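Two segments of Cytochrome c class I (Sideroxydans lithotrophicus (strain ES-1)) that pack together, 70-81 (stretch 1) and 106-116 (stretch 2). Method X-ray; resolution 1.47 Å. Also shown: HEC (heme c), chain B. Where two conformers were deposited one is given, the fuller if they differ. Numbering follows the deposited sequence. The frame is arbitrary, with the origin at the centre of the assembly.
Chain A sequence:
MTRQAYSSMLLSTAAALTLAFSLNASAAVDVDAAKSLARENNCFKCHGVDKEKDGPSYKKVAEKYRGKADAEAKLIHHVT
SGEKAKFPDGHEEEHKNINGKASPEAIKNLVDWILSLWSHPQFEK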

ATOM      1  N   ASP A  70       9.397  -6.802 -10.285  1.00 16.86           N
ATOM      2  CA  ASP A  70       8.439  -7.521  -9.434  1.00 18.91           C
ATOM      3  C   ASP A  70       7.740  -6.642  -8.412  1.00 16.41           C
ATOM      4  O   ASP A  70       7.246  -7.165  -7.384  1.00 17.65           O
ATOM      5  CB  ASP A  70       9.123  -8.670  -8.707  1.00 21.55           C
ATOM      6  CG  ASP A  70      10.269  -8.234  -7.849  1.00 25.93           C
ATOM      7  OD1 ASP A  70      10.657  -7.014  -7.825  1.00 30.62           O
ATOM      8  OD2 ASP A  70      10.850  -9.125  -7.167  1.00 33.66           O
ATOM      9  N   ALA A  71       7.672  -5.338  -8.703  1.00 14.87           N
ATOM     10  CA  ALA A  71       7.047  -4.428  -7.761  1.00 13.68           C
ATOM     11  C   ALA A  71       5.621  -4.804  -7.360  1.00 14.11           C
ATOM     12  O   ALA A  71       5.230  -4.766  -6.166  1.00 13.07           O
ATOM     13  CB  ALA A  71       7.079  -3.027  -8.304  1.00 14.98           C
ATOM     14  N   GLU A  72       4.810  -5.051  -8.370  1.00 13.15           N
ATOM     15  CA  GLU A  72       3.422  -5.399  -8.063  1.00 13.51           C
ATOM     16  C   GLU A  72       3.280  -6.642  -7.197  1.00 14.53           C
ATOM     17  O   GLU A  72       2.570  -6.655  -6.193  1.00 14.62           O
ATOM     18  CB  GLU A  72       2.652  -5.646  -9.376  1.00 15.34           C
ATOM     19  CG  GLU A  72       1.139  -5.888  -9.260  1.00 17.34           C
ATOM     20  CD  GLU A  72       0.492  -6.151 -10.622  1.00 19.17           C
ATOM     21  OE1 GLU A  72      -0.120  -5.257 -11.211  1.00 20.44           O
ATOM     22  OE2 GLU A  72       0.596  -7.296 -11.134  1.00 23.25           O
ATOM     23  N   ALA A  73       4.003  -7.696  -7.559  1.00 13.20           N
ATOM     24  CA  ALA A  73       3.902  -8.925  -6.780  1.00 14.30           C
ATOM     25  C   ALA A  73       4.397  -8.670  -5.331  1.00 13.22           C
ATOM     26  O   ALA A  73       3.849  -9.198  -4.347  1.00 13.82           O
ATOM     27  CB  ALA A  73       4.717 -10.030  -7.405  1.00 15.96           C
ATOM     28  N   LYS A  74       5.475  -7.864  -5.213  1.00 13.58           N
ATOM     29  CA  LYS A  74       6.030  -7.589  -3.883  1.00 15.16           C
ATOM     30  C   LYS A  74       5.054  -6.852  -2.979  1.00 12.77           C
ATOM     31  O   LYS A  74       5.011  -7.158  -1.772  1.00 13.62           O
ATOM     32  CB  LYS A  74       7.312  -6.775  -3.915  1.00 17.95           C
ATOM     33  CG  LYS A  74       8.546  -7.549  -4.342  1.00 21.90           C
ATOM     34  CD  LYS A  74       9.378  -8.030  -3.159  1.00 29.04           C
ATOM     35  CE  LYS A  74      10.877  -7.809  -3.396  1.00 34.64           C
ATOM     36  NZ  LYS A  74      11.525  -8.925  -4.146  1.00 38.07           N
ATOM     37  N   LEU A  75       4.348  -5.872  -3.542  1.00 12.66           N
ATOM     38  CA  LEU A  75       3.401  -5.107  -2.704  1.00 12.74           C
ATOM     39  C   LEU A  75       2.110  -5.897  -2.469  1.00 12.97           C
ATOM     40  O   LEU A  75       1.506  -5.784  -1.386  1.00 11.90           O
ATOM     41  CB  LEU A  75       3.073  -3.712  -3.271  1.00 13.91           C
ATOM     42  CG  LEU A  75       4.204  -2.643  -3.225  1.00 14.67           C
ATOM     43  CD1 LEU A  75       3.673  -1.268  -3.537  1.00 16.16           C
ATOM     44  CD2 LEU A  75       4.903  -2.623  -1.845  1.00 15.19           C
ATOM     45  N   ILE A  76       1.704  -6.706  -3.435  1.00 13.17           N
ATOM     46  CA  ILE A  76       0.542  -7.615  -3.174  1.00 13.29           C
ATOM     47  C   ILE A  76       0.886  -8.544  -1.998  1.00 14.37           C
ATOM     48  O   ILE A  76       0.047  -8.729  -1.087  1.00 13.70           O
ATOM     49  CB  ILE A  76       0.105  -8.430  -4.411  1.00 14.35           C
ATOM     50  CG1 ILE A  76      -0.494  -7.467  -5.418  1.00 13.66           C
ATOM     51  CG2 ILE A  76      -0.858  -9.546  -3.991  1.00 13.81           C
ATOM     52  CD1 ILE A  76      -0.804  -8.070  -6.794  1.00 15.66           C
ATOM     53  N   HIS A  77       2.130  -9.085  -2.010  1.00 11.61           N
ATOM     54  CA  HIS A  77       2.624  -9.864  -0.899  1.00 13.57           C
ATOM     55  C   HIS A  77       2.640  -9.082   0.399  1.00 12.10           C
ATOM     56  O   HIS A  77       2.135  -9.535   1.420  1.00 13.05           O
ATOM     57  CB  HIS A  77       4.007 -10.438  -1.206  1.00 14.46           C
ATOM     58  CG  HIS A  77       4.607 -11.132  -0.051  1.00 17.41           C
ATOM     59  ND1 HIS A  77       4.301 -12.433   0.282  1.00 20.85           N
ATOM     60  CD2 HIS A  77       5.468 -10.694   0.893  1.00 21.55           C
ATOM     61  CE1 HIS A  77       4.972 -12.775   1.369  1.00 21.59           C
ATOM     62  NE2 HIS A  77       5.685 -11.736   1.762  1.00 24.58           N
ATOM     63  N   HIS A  78       3.151  -7.879   0.347  1.00 11.15           N
ATOM     64  CA  HIS A  78       3.270  -7.083   1.558  1.00 13.25           C
ATOM     65  C   HIS A  78       1.917  -6.831   2.229  1.00 12.02           C
ATOM     66  O   HIS A  78       1.836  -6.833   3.446  1.00 13.50           O
ATOM     67  CB  HIS A  78       3.871  -5.717   1.221  1.00 13.06           C
ATOM     68  CG  HIS A  78       3.882  -4.779   2.381  1.00 13.06           C
ATOM     69  ND1 HIS A  78       2.941  -3.800   2.584  1.00 16.25           N
ATOM     70  CD2 HIS A  78       4.719  -4.724   3.445  1.00 14.59           C
ATOM     71  CE1 HIS A  78       3.205  -3.186   3.713  1.00 16.07           C
ATOM     72  NE2 HIS A  78       4.301  -3.689   4.222  1.00 15.51           N
ATOM     73  N   VAL A  79       0.876  -6.569   1.445  1.00 11.04           N
ATOM     74  CA  VAL A  79      -0.439  -6.268   2.033  1.00 12.34           C
ATOM     75  C   VAL A  79      -1.321  -7.459   2.413  1.00 12.31           C
ATOM     76  O   VAL A  79      -2.419  -7.287   2.995  1.00 12.31           O
ATOM     77  CB  VAL A  79      -1.154  -5.297   1.116  1.00 13.88           C
ATOM     78  CG1 VAL A  79      -1.775  -5.955  -0.106  1.00 15.57           C
ATOM     79  CG2 VAL A  79      -2.125  -4.404   1.888  1.00 16.20           C
ATOM     80  N   THR A  80      -0.856  -8.643   2.039  1.00 11.08           N
ATOM     81  CA  THR A  80      -1.593  -9.893   2.282  1.00 13.44           C
ATOM     82  C   THR A  80      -0.845 -10.869   3.174  1.00 13.48           C
ATOM     83  O   THR A  80      -1.253 -12.031   3.259  1.00 15.18           O
ATOM     84  CB  THR A  80      -1.991 -10.586   0.936  1.00 13.00           C
ATOM     85  OG1 THR A  80      -0.813 -10.948   0.240  1.00 13.37           O
ATOM     86  CG2 THR A  80      -2.938  -9.732   0.065  1.00 14.01           C
ATOM     87  N   SER A  81       0.273 -10.478   3.797  0.50 13.42           N
ATOM     88  CA  SER A  81       1.067 -11.395   4.666  0.50 13.52           C
ATOM     89  C   SER A  81       1.165 -11.060   6.156  0.50 13.28           C
ATOM     90  O   SER A  81       1.461 -11.944   6.946  0.50 14.88           O
ATOM     91  CB  SER A  81       2.497 -11.527   4.165  0.50 14.36           C
ATOM     92  OG  SER A  81       3.101 -10.267   4.037  0.50 14.46           O
ATOM     93  N   ALA A 106      -9.375  -6.301  -6.745  1.00 12.88           N
ATOM     94  CA  ALA A 106      -9.345  -4.997  -6.041  1.00 12.47           C
ATOM     95  C   ALA A 106      -7.976  -4.713  -5.396  1.00 13.43           C
ATOM     96  O   ALA A 106      -7.472  -3.602  -5.442  1.00 12.88           O
ATOM     97  CB  ALA A 106     -10.488  -4.950  -5.046  1.00 13.95           C
ATOM     98  N   ILE A 107      -7.368  -5.741  -4.876  1.00 12.18           N
ATOM     99  CA  ILE A 107      -6.075  -5.593  -4.175  1.00 12.40           C
ATOM    100  C   ILE A 107      -5.029  -5.201  -5.227  1.00 13.24           C
ATOM    101  O   ILE A 107      -4.236  -4.264  -5.033  1.00 12.09           O
ATOM    102  CB  ILE A 107      -5.716  -6.854  -3.440  1.00 13.70           C
ATOM    103  CG1 ILE A 107      -6.581  -6.998  -2.199  1.00 14.32           C
ATOM    104  CG2 ILE A 107      -4.262  -6.842  -3.002  1.00 13.46           C
ATOM    105  CD1 ILE A 107      -6.591  -8.366  -1.548  1.00 15.89           C
ATOM    106  N   LYS A 108      -5.045  -5.882  -6.369  1.00 11.67           N
ATOM    107  CA  LYS A 108      -4.126  -5.575  -7.489  1.00 13.76           C
ATOM    108  C   LYS A 108      -4.296  -4.112  -7.948  1.00 12.27           C
ATOM    109  O   LYS A 108      -3.359  -3.401  -8.239  1.00 12.65           O
ATOM    110  CB  LYS A 108      -4.338  -6.545  -8.679  1.00 14.82           C
ATOM    111  CG  LYS A 108      -3.375  -6.329  -9.830  1.00 17.77           C
ATOM    112  CD  LYS A 108      -3.583  -7.335 -10.966  1.00 19.61           C
ATOM    113  CE  LYS A 108      -2.662  -7.144 -12.153  1.00 22.82           C
ATOM    114  NZ  LYS A 108      -2.710  -5.750 -12.705  1.00 25.33           N
ATOM    115  N   ASN A 109      -5.547  -3.697  -8.097  1.00 12.14           N
ATOM    116  CA  ASN A 109      -5.808  -2.341  -8.539  1.00 11.64           C
ATOM    117  C   ASN A 109      -5.311  -1.312  -7.523  1.00 11.54           C
ATOM    118  O   ASN A 109      -4.711  -0.271  -7.897  1.00 11.08           O
ATOM    119  CB  ASN A 109      -7.316  -2.162  -8.773  1.00 12.64           C
ATOM    120  CG  ASN A 109      -7.655  -0.787  -9.230  1.00 14.31           C
ATOM    121  OD1 ASN A 109      -7.301  -0.400 -10.325  1.00 15.62           O
ATOM    122  ND2 ASN A 109      -8.309  -0.030  -8.371  1.00 14.75           N
ATOM    123  N   LEU A 110      -5.442  -1.612  -6.249  1.00 11.59           N
ATOM    124  CA  LEU A 110      -4.920  -0.692  -5.235  1.00 11.52           C
ATOM    125  C   LEU A 110      -3.356  -0.607  -5.270  1.00 10.82           C
ATOM    126  O   LEU A 110      -2.804   0.495  -5.251  1.00 11.56           O
ATOM    127  CB  LEU A 110      -5.325  -1.107  -3.842  1.00 13.06           C
ATOM    128  CG  LEU A 110      -4.666  -0.368  -2.675  1.00 12.75           C
ATOM    129  CD1 LEU A 110      -4.864   1.134  -2.708  1.00 13.58           C
ATOM    130  CD2 LEU A 110      -5.267  -0.887  -1.393  1.00 14.67           C
ATOM    131  N   VAL A 111      -2.675  -1.735  -5.397  1.00  9.90           N
ATOM    132  CA  VAL A 111      -1.226  -1.785  -5.548  1.00 11.30           C
ATOM    133  C   VAL A 111      -0.811  -0.994  -6.764  1.00 11.60           C
ATOM    134  O   VAL A 111       0.142  -0.214  -6.742  1.00 12.24           O
ATOM    135  CB  VAL A 111      -0.735  -3.256  -5.567  1.00 11.23           C
ATOM    136  CG1 VAL A 111       0.750  -3.384  -6.017  1.00 13.24           C
ATOM    137  CG2 VAL A 111      -0.870  -3.815  -4.138  1.00 13.70           C
ATOM    138  N   ASP A 112      -1.513  -1.214  -7.866  1.00 12.39           N
ATOM    139  CA  ASP A 112      -1.148  -0.540  -9.119  1.00 12.59           C
ATOM    140  C   ASP A 112      -1.282   0.989  -8.973  1.00 11.25           C
ATOM    141  O   ASP A 112      -0.442   1.771  -9.461  1.00 11.88           O
ATOM    142  CB  ASP A 112      -1.938  -1.049 -10.319  1.00 13.98           C
ATOM    143  CG  ASP A 112      -1.610  -2.477 -10.698  1.00 15.99           C
ATOM    144  OD1 ASP A 112      -0.550  -2.992 -10.301  1.00 18.40           O
ATOM    145  OD2 ASP A 112      -2.411  -3.057 -11.427  1.00 20.79           O
ATOM    146  N   TRP A 113      -2.297   1.416  -8.248  1.00  9.61           N
ATOM    147  CA  TRP A 113      -2.485   2.851  -7.955  1.00 10.51           C
ATOM    148  C   TRP A 113      -1.319   3.366  -7.164  1.00 10.82           C
ATOM    149  O   TRP A 113      -0.672   4.354  -7.580  1.00 10.68           O
ATOM    150  CB  TRP A 113      -3.803   3.111  -7.244  1.00 11.82           C
ATOM    151  CG  TRP A 113      -4.008   4.571  -6.919  1.00 12.15           C
ATOM    152  CD1 TRP A 113      -4.097   5.609  -7.773  1.00 13.12           C
ATOM    153  CD2 TRP A 113      -4.062   5.144  -5.594  1.00 12.41           C
ATOM    154  NE1 TRP A 113      -4.179   6.797  -7.080  1.00 13.56           N
ATOM    155  CE2 TRP A 113      -4.167   6.545  -5.747  1.00 12.75           C
ATOM    156  CE3 TRP A 113      -3.974   4.626  -4.323  1.00 14.40           C
ATOM    157  CZ2 TRP A 113      -4.246   7.411  -4.667  1.00 13.46           C
ATOM    158  CZ3 TRP A 113      -4.050   5.476  -3.261  1.00 14.32           C
ATOM    159  CH2 TRP A 113      -4.191   6.863  -3.431  1.00 14.32           C
ATOM    160  N   ILE A 114      -1.014   2.730  -6.046  1.00 11.74           N
ATOM    161  CA  ILE A 114       0.141   3.120  -5.255  1.00 10.83           C
ATOM    162  C   ILE A 114       1.424   3.281  -6.062  1.00 11.56           C
ATOM    163  O   ILE A 114       2.120   4.313  -5.922  1.00 10.96           O
ATOM    164  CB  ILE A 114       0.350   2.161  -4.045  1.00 11.25           C
ATOM    165  CG1 ILE A 114      -0.802   2.362  -3.019  1.00 11.66           C
ATOM    166  CG2 ILE A 114       1.723   2.348  -3.400  1.00 12.08           C
ATOM    167  CD1 ILE A 114      -0.894   1.258  -1.969  1.00 13.57           C
ATOM    168  N   LEU A 115       1.738   2.262  -6.862  1.00 10.47           N
ATOM    169  CA  LEU A 115       2.977   2.288  -7.639  1.00 10.71           C
ATOM    170  C   LEU A 115       3.062   3.438  -8.629  1.00 11.35           C
ATOM    171  O   LEU A 115       4.152   3.770  -9.093  1.00 12.13           O
ATOM    172  CB  LEU A 115       3.245   0.945  -8.310  1.00 11.93           C
ATOM    173  CG  LEU A 115       3.533  -0.201  -7.392  1.00 12.39           C
ATOM    174  CD1 LEU A 115       3.468  -1.571  -8.053  1.00 14.02           C
ATOM    175  CD2 LEU A 115       4.886  -0.026  -6.721  1.00 12.22           C
ATOM    176  N   SER A 116       1.906   3.935  -9.063  1.00 11.12           N
ATOM    177  CA  SER A 116       1.892   5.052  -9.982  1.00 12.27           C
ATOM    178  C   SER A 116       2.155   6.420  -9.409  1.00 13.63           C
ATOM    179  O   SER A 116       2.313   7.369 -10.171  1.00 14.86           O
ATOM    180  CB  SER A 116       0.469   5.096 -10.608  1.00 11.36           C
ATOM    181  OG  SER A 116      -0.522   5.676  -9.778  1.00 13.18           O
TER
HETATM  182 FE   HEC B 201       1.126   0.341   5.528  1.00  9.92          FE
HETATM  183  CHA HEC B 201       4.537   0.148   4.877  1.00 10.67           C
HETATM  184  CHB HEC B 201       0.442  -0.099   2.173  1.00 10.88           C
HETATM  185  CHC HEC B 201      -2.234   0.024   6.261  1.00  9.80           C
HETATM  186  CHD HEC B 201       1.742   1.393   8.670  1.00 11.09           C
HETATM  187  NA  HEC B 201       2.301   0.024   3.865  1.00 10.94           N
HETATM  188  C1A HEC B 201       3.648   0.066   3.813  1.00 11.23           C
HETATM  189  C2A HEC B 201       4.018  -0.029   2.447  1.00 10.12           C
HETATM  190  C3A HEC B 201       2.856  -0.073   1.714  1.00 10.67           C
HETATM  191  C4A HEC B 201       1.762  -0.032   2.621  1.00  9.93           C
HETATM  192  CMA HEC B 201       2.697  -0.118   0.226  1.00 11.38           C
HETATM  193  CAA HEC B 201       5.470  -0.053   1.971  1.00 10.14           C
HETATM  194  CBA HEC B 201       5.974  -1.478   1.984  1.00 11.10           C
HETATM  195  CGA HEC B 201       7.369  -1.644   1.403  1.00 13.97           C
HETATM  196  O1A HEC B 201       8.104  -0.656   1.267  1.00 15.49           O
HETATM  197  O2A HEC B 201       7.705  -2.787   0.945  1.00 16.56           O
HETATM  198  NB  HEC B 201      -0.563   0.040   4.454  1.00  8.80           N
HETATM  199  C1B HEC B 201      -0.625  -0.119   3.087  1.00  9.83           C
HETATM  200  C2B HEC B 201      -1.983  -0.328   2.702  1.00  9.95           C
HETATM  201  C3B HEC B 201      -2.759  -0.321   3.798  1.00 10.71           C
HETATM  202  C4B HEC B 201      -1.867  -0.105   4.931  1.00  9.56           C
HETATM  203  CMB HEC B 201      -2.435  -0.560   1.288  1.00 11.12           C
HETATM  204  CAB HEC B 201      -4.200  -0.604   3.961  1.00 10.13           C
HETATM  205  CBB HEC B 201      -4.487  -1.928   3.557  1.00 12.08           C
HETATM  206  NC  HEC B 201      -0.040   0.700   7.208  1.00 10.36           N
HETATM  207  C1C HEC B 201      -1.375   0.453   7.232  1.00  9.90           C
HETATM  208  C2C HEC B 201      -1.782   0.895   8.507  1.00 10.35           C
HETATM  209  C3C HEC B 201      -0.709   1.387   9.224  1.00 10.99           C
HETATM  210  C4C HEC B 201       0.405   1.192   8.354  1.00 11.03           C
HETATM  211  CMC HEC B 201      -3.209   0.897   8.916  1.00 10.44           C
HETATM  212  CAC HEC B 201      -0.726   1.999  10.617  1.00 11.49           C
HETATM  213  CBC HEC B 201      -1.295   1.274  11.671  1.00 12.57           C
HETATM  214  ND  HEC B 201       2.763   0.623   6.543  1.00  8.74           N
HETATM  215  C1D HEC B 201       2.847   1.100   7.835  1.00 10.43           C
HETATM  216  C2D HEC B 201       4.257   1.193   8.289  1.00 11.26           C
HETATM  217  C3D HEC B 201       4.987   0.846   7.238  1.00 11.78           C
HETATM  218  C4D HEC B 201       4.070   0.526   6.127  1.00 10.59           C
HETATM  219  CMD HEC B 201       4.708   1.632   9.629  1.00 11.46           C
HETATM  220  CAD HEC B 201       6.523   0.827   7.141  1.00 15.45           C
HETATM  221  CBD HEC B 201       7.069  -0.515   7.529  1.00 19.05           C
HETATM  222  CGD HEC B 201       8.595  -0.650   7.484  1.00 25.23           C
HETATM  223  O1D HEC B 201       9.334   0.110   6.786  1.00 30.14           O
HETATM  224  O2D HEC B 201       9.107  -1.611   8.119  1.00 26.62           O

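The two helices cross steeply, with 119° between their N-to-C directions and 9.5 Å between axes at closest approach. The nearest CA atoms, L75 CA and V111 CA, lie 6.4 Å apart, and the packing is best read outward from this pair. Both side chains leave their CA toward the opposing helix, and L75 CB meets V111 CG1 at 3.6 Å. The leucine then reaches along the second helix: its CD1 lies 3.6 Å from L115 CD2 and 4.1 Å from I114 CG2, so L75 CD1 sits in a hollow bounded by V111, I114 and L115.

V111 in turn projects between L75, E72 and I76. Its CG1 comes within 3.7 Å of E72 O, touching the backbone itself, while its CG2 packs 3.9 Å from I76 CG1. At one end A71, whose side chain is a single methyl, points toward the second helix, and L115 CD1 approaches A71 CB to 3.9 Å and E72 N to 3.7 Å. Toward the other end I107 takes over, with its CG2 3.9 Å from V79 CG1 and its CD1 4.2 Å from T80 CG2.

The clearest knob is E72, whose side chain sits in the hole formed by K108, V111, D112 and L115. Its CA-to-CB bond points sideways, but chi1 and chi2 are both t, and this extended form carries the carboxylate to the second helix. There K108 NZ donates to E72 OE1 at 3.0 Å in a salt bridge, and forms another with D112 OD2, also at 3.0 Å. The lysine thus bridges two acids whose oxygens E72 OE1 and D112 OD1 are 2.5 Å apart, so close that one acid is probably protonated.

Heme c borders the same packing: L75 CD2 lies 3.9 Å from HEC CMA, and L110 CD2 3.9 Å from HEC CMB.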